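Local atomic coordinates of 457aa long hypothetical protein (Pyrococcus horikoshii, PDB entry 2CSU), a protein that is of unknown function but resembles the succinyl-CoA ligase-like family, joining a Rossmann-type CoA-binding domain to two ligase-like domains. Residues A[128-136]-A[142-150]. Sequence-based numbering, arbitrary orientation.
Sequences NCVGIMNTH and TFITVAKKG
Selenomethionine Met133 reaches across to 142-150 with its chain extended beyond CG (chi2 -172°). Thr142 CG2 meets its CG; farther out, CE lies 3.9 Å from Ile144 CD1, while SE sits 3.7 Å from Ala147 N and also touches Val146 CG2. Val130 parts its two methyls: CG1 meets Ile144 CD1 at 4.0 Å and rides above the rim of one face of the Phe143 ring, and CG2 abuts Phe143 CZ at 3.9 Å. The CA-H of Thr142 leans on Val130 O (CA to O 3.3 Å). At the other end, Thr135 CG2 lies 3.5 Å from Ala147 O. Lys149 runs extended as far as CE, which comes in plane to the His136 ring edge, 3.4 Å from His136 CD2; the bend at chi4 (-78°) turns NZ beside the same CD2. Thr135 OG1 bonds chiefly to Phe176 O, with Ser177 O a second partner, and Thr142 OG1 to Asn140. Phe143 also pairs edge-to-face with Phe381 of the second subunit. Strands 131-134 and 139-142 form an antiparallel hairpin; the chain leaving it at Thr142 runs back alongside 131-134, in the same direction, held by apolar side chains. Helix 159-171 covers Ile144 and Thr145; farther on, weakly bonded strand 148-149 lies parallel to 175-181, which pairs antiparallel with 131-134.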
ATOM      1  N   ASN A 128      -5.007  29.877  -2.610  1.00 25.95           N
ATOM      2  CA  ASN A 128      -4.422  28.731  -3.296  1.00 26.57           C
ATOM      3  C   ASN A 128      -4.533  27.457  -2.456  1.00 27.16           C
ATOM      4  O   ASN A 128      -3.553  26.810  -2.114  1.00 28.53           O
ATOM      5  CB  ASN A 128      -2.953  29.036  -3.592  1.00 26.42           C
ATOM      6  CG  ASN A 128      -2.454  28.089  -4.656  1.00 25.79           C
ATOM      7  OD1 ASN A 128      -3.215  27.553  -5.457  1.00 26.96           O
ATOM      8  ND2 ASN A 128      -1.126  27.887  -4.658  1.00 26.04           N
ATOM      9  N   CYS A 129      -5.785  27.132  -2.084  1.00 26.92           N
ATOM     10  CA  CYS A 129      -6.024  25.925  -1.302  1.00 26.62           C
ATOM     11  C   CYS A 129      -7.071  25.041  -1.981  1.00 26.14           C
ATOM     12  O   CYS A 129      -7.783  25.455  -2.887  1.00 25.87           O
ATOM     13  CB  CYS A 129      -6.528  26.346   0.076  1.00 26.19           C
ATOM     14  SG  CYS A 129      -8.147  27.144  -0.013  1.00 30.45           S
ATOM     15  N   VAL A 130      -7.123  23.769  -1.544  1.00 25.24           N
ATOM     16  CA  VAL A 130      -8.137  22.875  -2.093  1.00 24.37           C
ATOM     17  C   VAL A 130      -9.444  22.953  -1.301  1.00 25.14           C
ATOM     18  O   VAL A 130     -10.495  22.495  -1.730  1.00 25.20           O
ATOM     19  CB  VAL A 130      -7.591  21.446  -2.066  1.00 23.92           C
ATOM     20  CG1 VAL A 130      -8.702  20.465  -2.431  1.00 23.94           C
ATOM     21  CG2 VAL A 130      -6.457  21.307  -3.063  1.00 21.40           C
ATOM     22  N   GLY A 131      -9.344  23.524  -0.086  1.00 25.99           N
ATOM     23  CA  GLY A 131     -10.540  23.691   0.731  1.00 25.50           C
ATOM     24  C   GLY A 131     -10.449  22.905   2.041  1.00 25.69           C
ATOM     25  O   GLY A 131      -9.386  22.468   2.462  1.00 25.90           O
ATOM     26  N   ILE A 132     -11.618  22.743   2.662  1.00 24.94           N
ATOM     27  CA  ILE A 132     -11.780  22.043   3.939  1.00 25.11           C
ATOM     28  C   ILE A 132     -12.972  21.058   3.929  1.00 24.50           C
ATOM     29  O   ILE A 132     -13.896  21.177   3.135  1.00 23.75           O
ATOM     30  CB  ILE A 132     -11.997  23.082   5.047  1.00 24.88           C
ATOM     31  CG1 ILE A 132     -13.262  23.899   4.771  1.00 25.19           C
ATOM     32  CG2 ILE A 132     -10.805  24.060   5.098  1.00 24.94           C
ATOM     33  CD1 ILE A 132     -13.591  24.871   5.907  1.00 25.56           C
HETATM   34  N   MSE A 133     -12.902  20.046   4.825  1.00 24.69           N
HETATM   35  CA  MSE A 133     -14.009  19.100   5.004  1.00 25.00           C
HETATM   36  C   MSE A 133     -14.352  18.852   6.477  1.00 25.33           C
HETATM   37  O   MSE A 133     -13.509  18.863   7.363  1.00 25.15           O
HETATM   38  CB  MSE A 133     -13.640  17.745   4.397  1.00 26.22           C
HETATM   39  CG  MSE A 133     -12.810  17.807   3.119  1.00 28.13           C
HETATM   40 SE   MSE A 133     -12.654  16.171   2.392  1.00 34.42          SE
HETATM   41  CE  MSE A 133     -11.581  16.593   1.015  1.00 32.01           C
ATOM     42  N   ASN A 134     -15.661  18.640   6.713  1.00 25.68           N
ATOM     43  CA  ASN A 134     -16.104  18.049   7.971  1.00 25.81           C
ATOM     44  C   ASN A 134     -17.011  16.852   7.698  1.00 27.08           C
ATOM     45  O   ASN A 134     -18.226  16.969   7.580  1.00 27.81           O
ATOM     46  CB  ASN A 134     -16.859  19.107   8.774  1.00 23.85           C
ATOM     47  CG  ASN A 134     -17.137  18.575  10.160  1.00 23.06           C
ATOM     48  OD1 ASN A 134     -16.875  17.420  10.473  1.00 22.68           O
ATOM     49  ND2 ASN A 134     -17.686  19.462  11.013  1.00 23.43           N
ATOM     50  N   THR A 135     -16.371  15.680   7.552  1.00 27.78           N
ATOM     51  CA  THR A 135     -17.109  14.485   7.169  1.00 28.74           C
ATOM     52  C   THR A 135     -18.227  14.168   8.163  1.00 29.76           C
ATOM     53  O   THR A 135     -19.235  13.570   7.823  1.00 30.21           O
ATOM     54  CB  THR A 135     -16.130  13.313   7.074  1.00 28.08           C
ATOM     55  OG1 THR A 135     -15.424  13.175   8.302  1.00 29.35           O
ATOM     56  CG2 THR A 135     -15.117  13.556   5.953  1.00 28.37           C
ATOM     57  N   HIS A 136     -18.010  14.568   9.429  1.00 30.71           N
ATOM     58  CA  HIS A 136     -18.997  14.253  10.458  1.00 31.89           C
ATOM     59  C   HIS A 136     -20.383  14.828  10.142  1.00 31.56           C
ATOM     60  O   HIS A 136     -21.418  14.304  10.540  1.00 30.95           O
ATOM     61  CB  HIS A 136     -18.489  14.804  11.789  1.00 33.91           C
ATOM     62  CG  HIS A 136     -19.361  14.293  12.904  1.00 37.29           C
ATOM     63  ND1 HIS A 136     -19.577  14.978  14.053  1.00 38.99           N
ATOM     64  CD2 HIS A 136     -20.057  13.080  12.975  1.00 38.84           C
ATOM     65  CE1 HIS A 136     -20.384  14.199  14.799  1.00 39.48           C
ATOM     66  NE2 HIS A 136     -20.687  13.054  14.177  1.00 39.53           N
ATOM     67  N   THR A 142     -14.824  21.762  -0.957  1.00 22.44           N
ATOM     68  CA  THR A 142     -13.661  21.497  -1.792  1.00 24.14           C
ATOM     69  C   THR A 142     -14.108  21.199  -3.219  1.00 25.37           C
ATOM     70  O   THR A 142     -15.313  21.084  -3.490  1.00 24.77           O
ATOM     71  CB  THR A 142     -12.897  20.249  -1.273  1.00 24.75           C
ATOM     72  OG1 THR A 142     -13.700  19.072  -1.446  1.00 26.94           O
ATOM     73  CG2 THR A 142     -12.581  20.393   0.171  1.00 26.17           C
ATOM     74  N   PHE A 143     -13.145  21.075  -4.137  1.00 25.52           N
ATOM     75  CA  PHE A 143     -13.477  20.731  -5.508  1.00 24.21           C
ATOM     76  C   PHE A 143     -13.038  19.299  -5.812  1.00 23.75           C
ATOM     77  O   PHE A 143     -12.816  18.928  -6.960  1.00 25.04           O
ATOM     78  CB  PHE A 143     -12.881  21.737  -6.505  1.00 24.94           C
ATOM     79  CG  PHE A 143     -11.391  21.914  -6.400  1.00 24.44           C
ATOM     80  CD1 PHE A 143     -10.522  21.015  -7.012  1.00 24.11           C
ATOM     81  CD2 PHE A 143     -10.862  22.985  -5.700  1.00 24.02           C
ATOM     82  CE1 PHE A 143      -9.143  21.189  -6.927  1.00 23.91           C
ATOM     83  CE2 PHE A 143      -9.486  23.174  -5.605  1.00 23.58           C
ATOM     84  CZ  PHE A 143      -8.622  22.277  -6.218  1.00 24.26           C
ATOM     85  N   ILE A 144     -12.930  18.487  -4.768  1.00 23.33           N
ATOM     86  CA  ILE A 144     -12.563  17.078  -4.924  1.00 23.02           C
ATOM     87  C   ILE A 144     -13.541  16.211  -4.129  1.00 23.34           C
ATOM     88  O   ILE A 144     -14.278  16.713  -3.289  1.00 23.35           O
ATOM     89  CB  ILE A 144     -11.102  16.787  -4.442  1.00 22.82           C
ATOM     90  CG1 ILE A 144     -10.985  16.994  -2.934  1.00 21.42           C
ATOM     91  CG2 ILE A 144     -10.111  17.683  -5.197  1.00 21.26           C
ATOM     92  CD1 ILE A 144      -9.637  16.530  -2.379  1.00 22.47           C
ATOM     93  N   THR A 145     -13.568  14.913  -4.396  1.00 25.03           N
ATOM     94  CA  THR A 145     -14.495  14.035  -3.684  1.00 25.99           C
ATOM     95  C   THR A 145     -14.214  14.016  -2.171  1.00 25.78           C
ATOM     96  O   THR A 145     -13.066  14.135  -1.739  1.00 24.59           O
ATOM     97  CB  THR A 145     -14.435  12.589  -4.264  1.00 27.61           C
ATOM     98  OG1 THR A 145     -15.511  11.817  -3.725  1.00 31.08           O
ATOM     99  CG2 THR A 145     -13.133  11.917  -3.902  1.00 29.25           C
ATOM    100  N   VAL A 146     -15.267  13.872  -1.369  1.00 25.99           N
ATOM    101  CA  VAL A 146     -15.138  13.859   0.086  1.00 26.11           C
ATOM    102  C   VAL A 146     -14.473  12.575   0.604  1.00 27.11           C
ATOM    103  O   VAL A 146     -14.686  11.485   0.079  1.00 27.73           O
ATOM    104  CB  VAL A 146     -16.540  14.033   0.771  1.00 26.88           C
ATOM    105  CG1 VAL A 146     -17.334  12.734   0.689  1.00 26.01           C
ATOM    106  CG2 VAL A 146     -16.377  14.475   2.216  1.00 27.15           C
ATOM    107  N   ALA A 147     -13.649  12.706   1.629  1.00 27.19           N
ATOM    108  CA  ALA A 147     -12.989  11.539   2.181  1.00 29.14           C
ATOM    109  C   ALA A 147     -14.027  10.751   2.977  1.00 29.57           C
ATOM    110  O   ALA A 147     -15.109  11.268   3.283  1.00 29.32           O
ATOM    111  CB  ALA A 147     -11.833  11.976   3.100  1.00 28.82           C
ATOM    112  N   LYS A 148     -13.716   9.501   3.302  1.00 31.06           N
ATOM    113  CA  LYS A 148     -14.642   8.712   4.102  1.00 32.07           C
ATOM    114  C   LYS A 148     -14.655   9.277   5.514  1.00 32.63           C
ATOM    115  O   LYS A 148     -13.745  10.001   5.911  1.00 32.82           O
ATOM    116  CB  LYS A 148     -14.229   7.245   4.144  1.00 33.72           C
ATOM    117  CG  LYS A 148     -14.565   6.480   2.872  1.00 35.72           C
ATOM    118  CD  LYS A 148     -14.390   4.991   3.067  1.00 37.16           C
ATOM    119  CE  LYS A 148     -15.054   4.199   1.951  1.00 38.46           C
ATOM    120  NZ  LYS A 148     -14.864   2.733   2.169  1.00 40.47           N
ATOM    121  N   LYS A 149     -15.688   8.936   6.268  1.00 32.17           N
ATOM    122  CA  LYS A 149     -15.816   9.411   7.647  1.00 32.91           C
ATOM    123  C   LYS A 149     -14.740   8.793   8.547  1.00 31.91           C
ATOM    124  O   LYS A 149     -14.355   7.642   8.402  1.00 32.21           O
ATOM    125  CB  LYS A 149     -17.205   9.012   8.147  1.00 34.37           C
ATOM    126  CG  LYS A 149     -17.739   9.960   9.222  1.00 37.33           C
ATOM    127  CD  LYS A 149     -19.193   9.656   9.581  1.00 40.03           C
ATOM    128  CE  LYS A 149     -19.688  10.484  10.775  1.00 40.83           C
ATOM    129  NZ  LYS A 149     -19.181   9.910  12.019  1.00 43.41           N
ATOM    130  N   GLY A 150     -14.214   9.621   9.477  1.00 30.93           N
ATOM    131  CA  GLY A 150     -13.155   9.129  10.352  1.00 29.95           C
ATOM    132  C   GLY A 150     -12.837  10.111  11.484  1.00 30.21           C
ATOM    133  O   GLY A 150     -13.463  11.148  11.655  1.00 30.45           O
TER